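Local structure of uncharacterized hypothetical protein FTT_1539c (Francisella tularensis subsp. tularensis, 4QVR) at residues V70-N75 and R112-Y117; E103-Q108 and P253-V258. The protein is of unknown function but probably carries a signal sequence and belongs to the DUF6844 family. All blocks are in the same frame, centred on the assembly; numbering follows the deposited sequence. Where two conformers were deposited one is given.

Interaction 1: V70-N75 and R112-Y117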
loop_
_atom_site.group_PDB
_atom_site.type_symbol
_atom_site.label_atom_id
_atom_site.label_comp_id
_atom_site.label_asym_id
_atom_site.label_seq_id
_atom_site.Cartn_x
_atom_site.Cartn_y
_atom_site.Cartn_z
ATOM N N VAL A 70 17.108 -9.194 2.137
ATOM C CA VAL A 70 17.456 -8.693 3.485
ATOM C C VAL A 70 18.192 -7.345 3.377
ATOM O O VAL A 70 17.934 -6.431 4.162
ATOM C CB VAL A 70 18.273 -9.719 4.336
ATOM C CG1 VAL A 70 18.759 -9.091 5.640
ATOM C CG2 VAL A 70 17.441 -10.962 4.646
ATOM N N ALA A 71 19.091 -7.228 2.399
ATOM C CA ALA A 71 19.834 -5.986 2.149
ATOM C C ALA A 71 19.011 -5.026 1.285
ATOM O O ALA A 71 19.254 -3.827 1.299
ATOM C CB ALA A 71 21.164 -6.279 1.469
ATOM N N ASN A 72 18.063 -5.557 0.509
ATOM C CA ASN A 72 17.199 -4.717 -0.329
ATOM C C ASN A 72 16.178 -4.003 0.539
ATOM O O ASN A 72 16.035 -2.779 0.472
ATOM C CB ASN A 72 16.449 -5.541 -1.381
ATOM C CG ASN A 72 17.376 -6.290 -2.320
ATOM O OD1 ASN A 72 17.065 -7.402 -2.763
ATOM N ND2 ASN A 72 18.522 -5.694 -2.617
ATOM N N LEU A 73 15.463 -4.777 1.354
ATOM C CA LEU A 73 14.450 -4.206 2.233
ATOM C C LEU A 73 15.080 -3.354 3.334
ATOM O O LEU A 73 14.555 -2.283 3.639
ATOM C CB LEU A 73 13.521 -5.290 2.796
ATOM C CG LEU A 73 12.768 -6.073 1.713
ATOM C CD1 LEU A 73 11.771 -7.031 2.326
ATOM C CD2 LEU A 73 12.057 -5.137 0.749
ATOM N N ASN A 74 16.204 -3.793 3.914
ATOM C CA ASN A 74 16.860 -2.988 4.957
ATOM C C ASN A 74 17.487 -1.710 4.395
ATOM O O ASN A 74 17.409 -0.647 5.014
ATOM C CB ASN A 74 17.893 -3.796 5.772
ATOM C CG ASN A 74 17.253 -4.694 6.842
ATOM O OD1 ASN A 74 16.028 -4.827 6.932
ATOM N ND2 ASN A 74 18.092 -5.293 7.676
ATOM N N ASN A 75 18.110 -1.792 3.229
ATOM C CA ASN A 75 18.709 -0.584 2.643
ATOM C C ASN A 75 17.662 0.448 2.229
ATOM O O ASN A 75 17.935 1.651 2.278
ATOM C CB ASN A 75 19.634 -0.910 1.468
ATOM C CG ASN A 75 20.879 -1.671 1.903
ATOM O OD1 ASN A 75 21.161 -1.793 3.101
ATOM N ND2 ASN A 75 21.633 -2.184 0.932
ATOM N N ARG A 112 13.384 -3.899 -11.089
ATOM C CA ARG A 112 12.674 -4.847 -11.944
ATOM C C ARG A 112 13.476 -6.115 -12.231
ATOM O O ARG A 112 12.927 -7.100 -12.720
ATOM C CB ARG A 112 12.182 -4.176 -13.217
ATOM C CG ARG A 112 11.078 -3.171 -12.904
ATOM C CD ARG A 112 10.531 -2.481 -14.148
ATOM N NE ARG A 112 9.674 -1.361 -13.774
ATOM C CZ ARG A 112 8.369 -1.455 -13.577
ATOM N NH1 ARG A 112 7.751 -2.620 -13.745
ATOM N NH2 ARG A 112 7.688 -0.378 -13.228
ATOM N N ASP A 113 14.773 -6.084 -11.932
ATOM C CA ASP A 113 15.629 -7.280 -12.066
ATOM C C ASP A 113 15.612 -7.993 -10.760
ATOM O O ASP A 113 15.936 -9.160 -10.703
ATOM C CB ASP A 113 17.059 -6.893 -12.376
ATOM C CG ASP A 113 17.209 -6.320 -13.744
ATOM O OD1 ASP A 113 16.479 -6.785 -14.640
ATOM O OD2 ASP A 113 18.065 -5.429 -13.937
ATOM N N ARG A 114 15.218 -7.293 -9.689
ATOM C CA ARG A 114 15.171 -7.902 -8.369
ATOM C C ARG A 114 13.806 -8.472 -8.004
ATOM O O ARG A 114 13.764 -9.432 -7.254
ATOM C CB ARG A 114 15.560 -6.904 -7.304
ATOM C CG ARG A 114 16.954 -6.359 -7.465
ATOM C CD ARG A 114 17.241 -5.353 -6.369
ATOM N NE ARG A 114 18.520 -4.682 -6.593
ATOM C CZ ARG A 114 19.708 -5.150 -6.273
ATOM N NH1 ARG A 114 19.841 -6.337 -5.730
ATOM N NH2 ARG A 114 20.797 -4.416 -6.519
ATOM N N TYR A 115 12.700 -7.887 -8.496
ATOM C CA TYR A 115 11.354 -8.390 -8.127
ATOM C C TYR A 115 10.527 -8.711 -9.352
ATOM O O TYR A 115 10.737 -8.122 -10.415
ATOM C CB TYR A 115 10.634 -7.388 -7.222
ATOM C CG TYR A 115 11.449 -7.079 -6.011
ATOM C CD1 TYR A 115 11.524 -7.988 -4.955
ATOM C CD2 TYR A 115 12.179 -5.895 -5.916
ATOM C CE1 TYR A 115 12.307 -7.727 -3.840
ATOM C CE2 TYR A 115 12.952 -5.619 -4.801
ATOM C CZ TYR A 115 13.016 -6.540 -3.773
ATOM O OH TYR A 115 13.785 -6.285 -2.667
ATOM N N ASP A 116 9.597 -9.660 -9.213
ATOM C CA ASP A 116 8.737 -10.064 -10.340
ATOM C C ASP A 116 7.752 -8.980 -10.732
ATOM O O ASP A 116 7.263 -8.953 -11.861
ATOM C CB ASP A 116 7.943 -11.331 -10.033
ATOM C CG ASP A 116 8.823 -12.554 -9.816
ATOM O OD1 ASP A 116 9.983 -12.615 -10.321
ATOM O OD2 ASP A 116 8.318 -13.480 -9.148
ATOM N N TYR A 117 7.435 -8.097 -9.805
ATOM C CA TYR A 117 6.528 -6.998 -10.123
ATOM C C TYR A 117 6.962 -5.751 -9.367
ATOM O O TYR A 117 7.259 -5.819 -8.174
ATOM C CB TYR A 117 5.073 -7.362 -9.769
ATOM C CG TYR A 117 4.072 -6.227 -9.969
ATOM C CD1 TYR A 117 3.903 -5.264 -8.996
ATOM C CD2 TYR A 117 3.359 -6.107 -11.136
ATOM C CE1 TYR A 117 3.036 -4.200 -9.172
ATOM C CE2 TYR A 117 2.469 -5.060 -11.328
ATOM C CZ TYR A 117 2.309 -4.118 -10.340
ATOM O OH TYR A 117 1.436 -3.092 -10.517
#
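Asn72 and Tyr115 meet because both first torsions set CG anti to the carbonyl carbon (chi1 -59° and -56°). Each side chain then runs toward the other segment. The contact joins helix 67-78 to the short, weakly bonded helix 111-114 and the connection into strand 117-126, an edge strand of a three-stranded antiparallel sheet. It is a small helix-to-turn contact that buries 153 Å² over both sides.

Asn72 gives the largest share. The phenol oxygen of Tyr115 comes up to the asparagine stem, with OH 3.1 Å from Asn72 CB. This is a tight approach. The two side chains lie alongside each other and run in opposing directions. The amide plane stands at 79° to the ring, so the two groups do not stack.

Arg114 meets the nitrogen of the Asn72 amide, beyond the CB that Tyr115 touches. Its side chain is straight from CG on to NE, which carries the guanidinium out to the helix. Asn72 ND2 sits over one guanidinium face, 3.4 Å from Arg114 NH1. Both nitrogens are donors, so this is a contact and not a hydrogen bond. Arg114 NE is instead bonded to the backbone oxygen of Asn109, which helps to fix the guanidinium.

Leu73 adds a minor touch through CD2, 4.0 Å from Tyr115 OH. It lies mainly against the sheet, on Leu252, Ile254 and Ile272, and on Phe322 of a second sheet. Tyr115 also rests on Ile272, so both side chains meet the same strand. Within its own segment, Tyr115 has Arg114 CB 3.7 Å above one ring face, displaced toward the rim.

Interaction 2: E103-Q108 and P253-V258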
loop_
_atom_site.group_PDB
_atom_site.type_symbol
_atom_site.label_atom_id
_atom_site.label_comp_id
_atom_site.label_asym_id
_atom_site.label_seq_id
_atom_site.Cartn_x
_atom_site.Cartn_y
_atom_site.Cartn_z
ATOM N N GLU A 103 10.445 6.740 -11.166
ATOM C CA GLU A 103 11.077 6.004 -12.286
ATOM C C GLU A 103 12.607 5.890 -12.074
ATOM O O GLU A 103 13.186 4.845 -12.259
ATOM C CB GLU A 103 10.849 6.709 -13.629
ATOM C CG GLU A 103 9.411 6.826 -14.124
ATOM C CD GLU A 103 8.824 5.546 -14.694
ATOM O OE1 GLU A 103 9.265 4.440 -14.297
ATOM O OE2 GLU A 103 7.889 5.661 -15.537
ATOM N N ASN A 104 13.239 6.997 -11.723
ATOM C CA ASN A 104 14.644 7.015 -11.398
ATOM C C ASN A 104 15.005 6.102 -10.248
ATOM O O ASN A 104 16.042 5.415 -10.268
ATOM C CB ASN A 104 15.065 8.418 -11.067
ATOM C CG ASN A 104 15.241 9.272 -12.305
ATOM O OD1 ASN A 104 15.353 8.757 -13.430
ATOM N ND2 ASN A 104 15.316 10.581 -12.107
ATOM N N TYR A 105 14.183 6.106 -9.216
ATOM C CA TYR A 105 14.435 5.221 -8.080
ATOM C C TYR A 105 14.356 3.737 -8.513
ATOM O O TYR A 105 15.178 2.903 -8.129
ATOM C CB TYR A 105 13.444 5.529 -6.946
ATOM C CG TYR A 105 13.674 4.704 -5.719
ATOM C CD1 TYR A 105 14.659 5.041 -4.791
ATOM C CD2 TYR A 105 12.909 3.549 -5.478
ATOM C CE1 TYR A 105 14.874 4.247 -3.656
ATOM C CE2 TYR A 105 13.131 2.764 -4.366
ATOM C CZ TYR A 105 14.104 3.101 -3.466
ATOM O OH TYR A 105 14.266 2.287 -2.352
ATOM N N ILE A 106 13.349 3.412 -9.306
ATOM C CA ILE A 106 13.180 2.056 -9.754
ATOM C C ILE A 106 14.365 1.601 -10.621
ATOM O O ILE A 106 14.851 0.471 -10.483
ATOM C CB ILE A 106 11.860 1.902 -10.514
ATOM C CG1 ILE A 106 10.682 2.032 -9.539
ATOM C CG2 ILE A 106 11.843 0.566 -11.228
ATOM C CD1 ILE A 106 9.300 2.176 -10.191
ATOM N N ASP A 107 14.839 2.504 -11.481
ATOM C CA ASP A 107 15.937 2.202 -12.416
ATOM C C ASP A 107 17.308 2.132 -11.762
ATOM O O ASP A 107 18.065 1.181 -11.973
ATOM C CB ASP A 107 15.982 3.240 -13.553
ATOM C CG ASP A 107 14.717 3.241 -14.411
ATOM O OD1 ASP A 107 13.856 2.352 -14.223
ATOM O OD2 ASP A 107 14.578 4.137 -15.280
ATOM N N GLN A 108 17.638 3.127 -10.966
ATOM C CA GLN A 108 18.928 3.155 -10.321
ATOM C C GLN A 108 19.128 2.040 -9.311
ATOM O O GLN A 108 20.265 1.730 -8.959
ATOM C CB GLN A 108 19.155 4.519 -9.724
ATOM C CG GLN A 108 19.270 5.559 -10.832
ATOM C CD GLN A 108 19.117 6.967 -10.335
ATOM O OE1 GLN A 108 19.357 7.255 -9.162
ATOM N NE2 GLN A 108 18.703 7.859 -11.225
ATOM N N PRO A 253 5.194 -1.861 0.192
ATOM C CA PRO A 253 5.793 -0.577 -0.205
ATOM C C PRO A 253 7.259 -0.608 0.124
ATOM O O PRO A 253 7.646 -1.203 1.140
ATOM C CB PRO A 253 5.104 0.470 0.690
ATOM C CG PRO A 253 4.137 -0.265 1.555
ATOM C CD PRO A 253 4.077 -1.708 1.135
ATOM N N ILE A 254 8.089 0.012 -0.697
ATOM C CA ILE A 254 9.510 0.035 -0.367
ATOM C C ILE A 254 10.099 1.416 -0.290
ATOM O O ILE A 254 11.130 1.587 0.349
ATOM C CB ILE A 254 10.356 -0.882 -1.257
ATOM C CG1 ILE A 254 10.205 -0.518 -2.723
ATOM C CG2 ILE A 254 9.967 -2.344 -1.011
ATOM C CD1 ILE A 254 11.158 -1.310 -3.583
ATOM N N LYS A 255 9.414 2.396 -0.882
ATOM C CA LYS A 255 9.848 3.753 -0.863
ATOM C C LYS A 255 8.665 4.673 -1.131
ATOM O O LYS A 255 7.814 4.375 -1.971
ATOM C CB LYS A 255 10.850 3.938 -2.006
ATOM C CG LYS A 255 11.531 5.307 -2.072
ATOM C CD LYS A 255 12.550 5.433 -0.949
ATOM C CE LYS A 255 13.007 6.866 -0.781
ATOM N NZ LYS A 255 13.854 6.998 0.416
ATOM N N THR A 256 8.582 5.782 -0.395
ATOM C CA THR A 256 7.550 6.775 -0.626
ATOM C C THR A 256 8.244 8.093 -0.811
ATOM O O THR A 256 9.373 8.242 -0.361
ATOM C CB THR A 256 6.568 6.897 0.525
ATOM O OG1 THR A 256 7.290 6.989 1.760
ATOM C CG2 THR A 256 5.677 5.678 0.582
ATOM N N PHE A 257 7.552 9.036 -1.457
ATOM C CA PHE A 257 8.052 10.379 -1.741
ATOM C C PHE A 257 6.931 11.403 -1.578
ATOM O O PHE A 257 5.770 11.099 -1.862
ATOM C CB PHE A 257 8.498 10.503 -3.206
ATOM C CG PHE A 257 9.624 9.595 -3.585
ATOM C CD1 PHE A 257 10.939 9.999 -3.418
ATOM C CD2 PHE A 257 9.371 8.366 -4.151
ATOM C CE1 PHE A 257 11.985 9.170 -3.774
ATOM C CE2 PHE A 257 10.408 7.539 -4.510
ATOM C CZ PHE A 257 11.714 7.938 -4.314
ATOM N N VAL A 258 7.274 12.609 -1.145
ATOM C CA VAL A 258 6.261 13.649 -0.961
ATOM C C VAL A 258 6.634 14.914 -1.707
ATOM O O VAL A 258 7.797 15.281 -1.763
ATOM C CB VAL A 258 6.027 13.995 0.526
ATOM C CG1 VAL A 258 7.287 14.522 1.192
ATOM C CG2 VAL A 258 4.907 15.014 0.663
#
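Tyr105 lays its ring across the side chain of Lys255, and a CH-pi contact is the main link between helix 103-108 and strand 253-258. This is helix-on-sheet packing, with the two segments running roughly antiparallel (146°). Lys255 CG stands 3.7 Å from the centroid of the Tyr105 ring and only 13° off its normal. The neighbouring methylenes follow the same ring. Lys255 CB is 3.5 Å from Tyr105 CE2, and Lys255 CD is 3.8 Å from Tyr105 CE1. The lysine bends at its second torsion, which turns its chain across the ring face at about a right angle to the tyrosine.

The aromatic contact is an offset edge-to-face pair. The edge of Phe257 points to the face of Tyr105, with centroids 5.9 Å apart and planes at 75°. Phe257 CZ also reaches the base of the tyrosine, 4.0 Å from Tyr105 CB. Lys255 and Phe257 are two residues apart on the strand, so both start toward the helix.

The polar work is done outside the two segments. Lys255 NZ passes beyond the ring and is hydrogen-bonded to Thr79 OG1, Asp80 O and Ser81 OG. Three acceptors hold the ammonium end while the aliphatic part packs on tyrosine.

The psi of Ile254 has left the strand range, and Ile254 and Lys255 both bond by their backbones to Val270, consistent with a classic beta bulge. Strand 251-261 is an edge strand of the three-stranded antiparallel sheet, paired with strand 264-273; from it Phe257 extends the contact along helix 94-108, onto Leu98, Val101 and Met102, while Tyr105 touches Leu111 of helix 111-114.

Overall arrangement
Interactions 1 and 2 have centres about 12 Å apart and lie on the same side of the chain's centre. Their segments alternate along the sequence. They touch where Leu73 CD2 packs 3.9 Å from Ile254 CG2, though this is less certain because Ile254 has two conformers. Asn109, just after helix 94-108, also ties them together: its ND2 bonds to Tyr105 O and its backbone oxygen to Arg114 NE. Residues 79-81, just after helix 67-78, hold Lys255 NZ, so this part of the chain serves both contacts. Together the two contacts pack three successive helices and a turn against one three-stranded sheet. No active site or ligand is known here.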